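Local coordinates for alpha-glucosidase (Bacteroides thetaiotaomicron, PDB 5XFM), which probably hydrolyses beta-L-arabinopyranosides and alpha-galactosides, as a bifunctional member of glycoside hydrolase family 97, at residues A[341-352]-A[388-397]. The protein carries 1 engineered substitution. Sequence-based numbering, arbitrary orientation.
Sequences HQRMKSLVEYAR and EMKWLQSLGV
Neighbouring outer helices of a (beta/alpha)8 (TIM) barrel illustrate how such a layer is knit together: in this glycoside hydrolase family 97 domain, His341 and Met344 of helix 341-353 pack on Trp391 of helix 382-395, and Met344, Lys345 and Val348 on Leu395. The short segments run roughly parallel, crossing at -33° with their axes 11.0 Å apart, and both rest on strand 357-363, where Met344 touches Leu360 and Trp391 touches Tyr362. The indole of Trp391 is held between His341 and Leu395. With CG anti to the backbone N (chi1 175°), it reaches across to the other helix and is covered on both faces, toward the rim in each case: His341 CD2 lies on one, 3.4 Å from Trp391 CH2, and Leu395 CD1 of its own helix on the opposite one. The His341 ring is tilted 49° from the six-membered ring, so the pair is oblique. Beyond the indole, His341 NE2 donates to Glu388 OE2 over 3.0 Å, near the imidazole plane, although the position of that oxygen is less certain; the other carboxylate oxygen, OE1, forms a salt bridge with Arg378. An alanine in place of Trp391 would probably open a gap between His341 and Leu395 and leave the imidazole freer to turn. Further along, Leu395 lays CD1 3.8 Å from Lys345 CA and CD2 3.9 Å from Lys345 CB. Gly396, with positive phi, then ends the helix in a Schellman motif, and the chain turns inward so that Val397 CG2 meets Val348 CG2 at 4.2 Å, while Val348 CG1 sits 3.4 Å from Leu395 O.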
loop_
_atom_site.group_PDB
_atom_site.type_symbol
_atom_site.label_atom_id
_atom_site.label_comp_id
_atom_site.label_asym_id
_atom_site.label_seq_id
_atom_site.Cartn_x
_atom_site.Cartn_y
_atom_site.Cartn_z
ATOM N N HIS A 341 0.876 -29.341 14.017
ATOM C CA HIS A 341 0.400 -29.640 12.669
ATOM C C HIS A 341 -0.717 -30.673 12.703
ATOM O O HIS A 341 -1.640 -30.627 11.886
ATOM C CB HIS A 341 1.542 -30.151 11.780
ATOM C CG HIS A 341 2.434 -29.071 11.242
ATOM N ND1 HIS A 341 3.316 -28.374 12.035
ATOM C CD2 HIS A 341 2.589 -28.589 9.986
ATOM C CE1 HIS A 341 3.972 -27.496 11.293
ATOM N NE2 HIS A 341 3.550 -27.607 10.047
ATOM N N GLN A 342 -0.622 -31.610 13.645
ATOM C CA GLN A 342 -1.544 -32.743 13.705
ATOM C C GLN A 342 -2.961 -32.337 14.091
ATOM O O GLN A 342 -3.924 -32.736 13.445
ATOM C CB GLN A 342 -1.042 -33.765 14.721
ATOM C CG GLN A 342 0.219 -34.487 14.325
ATOM C CD GLN A 342 1.204 -34.541 15.471
ATOM O OE1 GLN A 342 1.100 -33.769 16.429
ATOM N NE2 GLN A 342 2.182 -35.433 15.372
ATOM N N ARG A 343 -3.086 -31.521 15.134
ATOM C CA ARG A 343 -4.402 -31.080 15.597
ATOM C C ARG A 343 -4.973 -29.996 14.702
ATOM O O ARG A 343 -6.187 -29.731 14.714
ATOM C CB ARG A 343 -4.357 -30.580 17.042
ATOM C CG ARG A 343 -3.927 -31.618 18.054
ATOM C CD ARG A 343 -4.425 -31.218 19.423
ATOM N NE ARG A 343 -5.887 -31.259 19.430
ATOM C CZ ARG A 343 -6.659 -30.730 20.375
ATOM N NH1 ARG A 343 -6.120 -30.075 21.397
ATOM N NH2 ARG A 343 -7.979 -30.833 20.283
ATOM N N MET A 344 -4.088 -29.352 13.945
ATOM C CA MET A 344 -4.506 -28.350 12.972
ATOM C C MET A 344 -5.516 -28.925 11.991
ATOM O O MET A 344 -6.416 -28.224 11.564
ATOM C CB MET A 344 -3.304 -27.794 12.210
ATOM C CG MET A 344 -3.647 -26.622 11.302
ATOM S SD MET A 344 -4.534 -25.313 12.188
ATOM C CE MET A 344 -3.309 -24.816 13.399
ATOM N N LYS A 345 -5.381 -30.206 11.663
ATOM C CA LYS A 345 -6.299 -30.876 10.742
ATOM C C LYS A 345 -7.717 -30.966 11.298
ATOM O O LYS A 345 -8.703 -30.762 10.579
ATOM C CB LYS A 345 -5.774 -32.273 10.416
ATOM C CG LYS A 345 -6.798 -33.215 9.807
ATOM C CD LYS A 345 -6.136 -34.504 9.341
ATOM C CE LYS A 345 -7.160 -35.603 9.118
ATOM N NZ LYS A 345 -7.728 -36.061 10.419
ATOM N N SER A 346 -7.819 -31.263 12.587
ATOM C CA SER A 346 -9.124 -31.353 13.225
ATOM C C SER A 346 -9.702 -29.959 13.415
ATOM O O SER A 346 -10.916 -29.770 13.360
ATOM C CB SER A 346 -9.028 -32.099 14.559
ATOM O OG SER A 346 -8.291 -31.361 15.516
ATOM N N LEU A 347 -8.827 -28.978 13.611
ATOM C CA LEU A 347 -9.268 -27.587 13.696
ATOM C C LEU A 347 -9.829 -27.130 12.343
ATOM O O LEU A 347 -10.866 -26.464 12.279
ATOM C CB LEU A 347 -8.115 -26.686 14.149
ATOM C CG LEU A 347 -8.401 -25.521 15.105
ATOM C CD1 LEU A 347 -9.420 -25.881 16.186
ATOM C CD2 LEU A 347 -7.105 -25.044 15.747
ATOM N N VAL A 348 -9.147 -27.507 11.265
ATOM C CA VAL A 348 -9.594 -27.189 9.907
ATOM C C VAL A 348 -10.934 -27.856 9.611
ATOM O O VAL A 348 -11.837 -27.237 9.045
ATOM C CB VAL A 348 -8.551 -27.617 8.843
ATOM C CG1 VAL A 348 -9.132 -27.536 7.443
ATOM C CG2 VAL A 348 -7.281 -26.767 8.946
ATOM N N GLU A 349 -11.050 -29.127 9.980
ATOM C CA GLU A 349 -12.296 -29.872 9.805
ATOM C C GLU A 349 -13.449 -29.196 10.557
ATOM O O GLU A 349 -14.551 -29.016 10.023
ATOM C CB GLU A 349 -12.103 -31.307 10.271
ATOM C CG GLU A 349 -11.336 -32.140 9.268
ATOM C CD GLU A 349 -10.908 -33.478 9.828
ATOM O OE1 GLU A 349 -10.720 -33.578 11.062
ATOM O OE2 GLU A 349 -10.734 -34.421 9.026
ATOM N N TYR A 350 -13.176 -28.820 11.802
ATOM C CA TYR A 350 -14.160 -28.150 12.640
ATOM C C TYR A 350 -14.605 -26.838 11.992
ATOM O O TYR A 350 -15.800 -26.555 11.904
ATOM C CB TYR A 350 -13.582 -27.879 14.033
ATOM C CG TYR A 350 -14.543 -27.179 14.969
ATOM C CD1 TYR A 350 -15.521 -27.893 15.653
ATOM C CD2 TYR A 350 -14.490 -25.803 15.147
ATOM C CE1 TYR A 350 -16.408 -27.257 16.506
ATOM C CE2 TYR A 350 -15.375 -25.157 15.989
ATOM C CZ TYR A 350 -16.331 -25.889 16.670
ATOM O OH TYR A 350 -17.212 -25.251 17.512
ATOM N N ALA A 351 -13.639 -26.048 11.528
ATOM C CA ALA A 351 -13.929 -24.790 10.840
ATOM C C ALA A 351 -14.772 -24.997 9.585
ATOM O O ALA A 351 -15.701 -24.227 9.313
ATOM C CB ALA A 351 -12.636 -24.068 10.488
ATOM N N ARG A 352 -14.437 -26.028 8.812
ATOM C CA ARG A 352 -15.168 -26.323 7.580
ATOM C C ARG A 352 -16.618 -26.710 7.871
ATOM O O ARG A 352 -17.528 -26.331 7.138
ATOM C CB ARG A 352 -14.483 -27.437 6.786
ATOM C CG ARG A 352 -15.269 -27.863 5.550
ATOM C CD ARG A 352 -14.403 -28.536 4.490
ATOM N NE ARG A 352 -13.266 -27.702 4.113
ATOM C CZ ARG A 352 -11.996 -28.011 4.347
ATOM N NH1 ARG A 352 -11.687 -29.166 4.920
ATOM N NH2 ARG A 352 -11.030 -27.185 3.970
ATOM N N GLU A 388 5.608 -28.054 2.716
ATOM C CA GLU A 388 4.665 -27.398 3.603
ATOM C C GLU A 388 3.358 -27.096 2.897
ATOM O O GLU A 388 2.291 -27.444 3.393
ATOM C CB GLU A 388 5.272 -26.110 4.156
ATOM C CG GLU A 388 4.491 -25.491 5.298
ATOM C CD GLU A 388 4.627 -26.265 6.594
ATOM O OE1 GLU A 388 5.598 -27.042 6.732
ATOM O OE2 GLU A 388 3.764 -26.088 7.476
ATOM N N MET A 389 3.457 -26.500 1.711
ATOM C CA MET A 389 2.296 -26.040 0.953
ATOM C C MET A 389 1.458 -27.200 0.410
ATOM O O MET A 389 0.243 -27.076 0.236
ATOM C CB MET A 389 2.749 -25.124 -0.189
ATOM C CG MET A 389 3.099 -23.704 0.257
ATOM S SD MET A 389 3.781 -22.643 -1.053
ATOM C CE MET A 389 4.119 -21.149 -0.117
ATOM N N LYS A 390 2.119 -28.314 0.117
ATOM C CA LYS A 390 1.430 -29.560 -0.196
ATOM C C LYS A 390 0.579 -29.991 0.993
ATOM O O LYS A 390 -0.592 -30.366 0.830
ATOM C CB LYS A 390 2.433 -30.663 -0.555
ATOM C CG LYS A 390 1.784 -31.976 -0.947
ATOM C CD LYS A 390 2.095 -32.329 -2.395
ATOM C CE LYS A 390 1.783 -33.795 -2.697
ATOM N NZ LYS A 390 2.483 -34.745 -1.788
ATOM N N TRP A 391 1.180 -29.966 2.184
ATOM C CA TRP A 391 0.414 -30.267 3.399
ATOM C C TRP A 391 -0.785 -29.313 3.554
ATOM O O TRP A 391 -1.923 -29.760 3.766
ATOM C CB TRP A 391 1.310 -30.205 4.640
ATOM C CG TRP A 391 0.581 -30.395 5.942
ATOM C CD1 TRP A 391 0.095 -31.572 6.444
ATOM C CD2 TRP A 391 0.277 -29.389 6.921
ATOM N NE1 TRP A 391 -0.503 -31.355 7.666
ATOM C CE2 TRP A 391 -0.402 -30.025 7.982
ATOM C CE3 TRP A 391 0.511 -28.014 7.003
ATOM C CZ2 TRP A 391 -0.851 -29.331 9.105
ATOM C CZ3 TRP A 391 0.064 -27.320 8.117
ATOM C CH2 TRP A 391 -0.609 -27.981 9.154
ATOM N N LEU A 392 -0.530 -28.010 3.428
ATOM C CA LEU A 392 -1.581 -26.996 3.547
ATOM C C LEU A 392 -2.735 -27.285 2.609
ATOM O O LEU A 392 -3.893 -27.302 3.033
ATOM C CB LEU A 392 -1.047 -25.583 3.255
ATOM C CG LEU A 392 -0.311 -24.722 4.298
ATOM C CD1 LEU A 392 0.754 -25.468 5.014
ATOM C CD2 LEU A 392 0.303 -23.496 3.666
ATOM N N GLN A 393 -2.407 -27.541 1.344
ATOM C CA GLN A 393 -3.413 -27.775 0.324
ATOM C C GLN A 393 -4.193 -29.056 0.565
ATOM O O GLN A 393 -5.411 -29.099 0.378
ATOM C CB GLN A 393 -2.758 -27.845 -1.051
ATOM C CG GLN A 393 -3.742 -27.885 -2.194
ATOM C CD GLN A 393 -3.048 -27.991 -3.528
ATOM O OE1 GLN A 393 -1.928 -28.496 -3.613
ATOM N NE2 GLN A 393 -3.694 -27.496 -4.574
ATOM N N SER A 394 -3.487 -30.100 0.980
ATOM C CA SER A 394 -4.134 -31.356 1.334
ATOM C C SER A 394 -5.122 -31.150 2.491
ATOM O O SER A 394 -6.163 -31.807 2.551
ATOM C CB SER A 394 -3.086 -32.415 1.692
ATOM O OG SER A 394 -2.590 -32.223 3.006
ATOM N N LEU A 395 -4.804 -30.235 3.404
ATOM C CA LEU A 395 -5.747 -29.909 4.470
ATOM C C LEU A 395 -6.882 -29.012 3.990
ATOM O O LEU A 395 -7.969 -29.014 4.558
ATOM C CB LEU A 395 -5.031 -29.233 5.642
ATOM C CG LEU A 395 -4.228 -30.133 6.577
ATOM C CD1 LEU A 395 -4.121 -29.480 7.944
ATOM C CD2 LEU A 395 -4.881 -31.502 6.682
ATOM N N GLY A 396 -6.633 -28.236 2.943
ATOM C CA GLY A 396 -7.638 -27.299 2.479
ATOM C C GLY A 396 -7.520 -25.925 3.122
ATOM O O GLY A 396 -8.482 -25.157 3.134
ATOM N N VAL A 397 -6.352 -25.617 3.678
ATOM C CA VAL A 397 -6.084 -24.267 4.164
ATOM C C VAL A 397 -6.102 -23.360 2.941
ATOM O O VAL A 397 -5.620 -23.743 1.878
ATOM C CB VAL A 397 -4.728 -24.165 4.915
ATOM C CG1 VAL A 397 -4.443 -22.727 5.344
ATOM C CG2 VAL A 397 -4.716 -25.094 6.129
#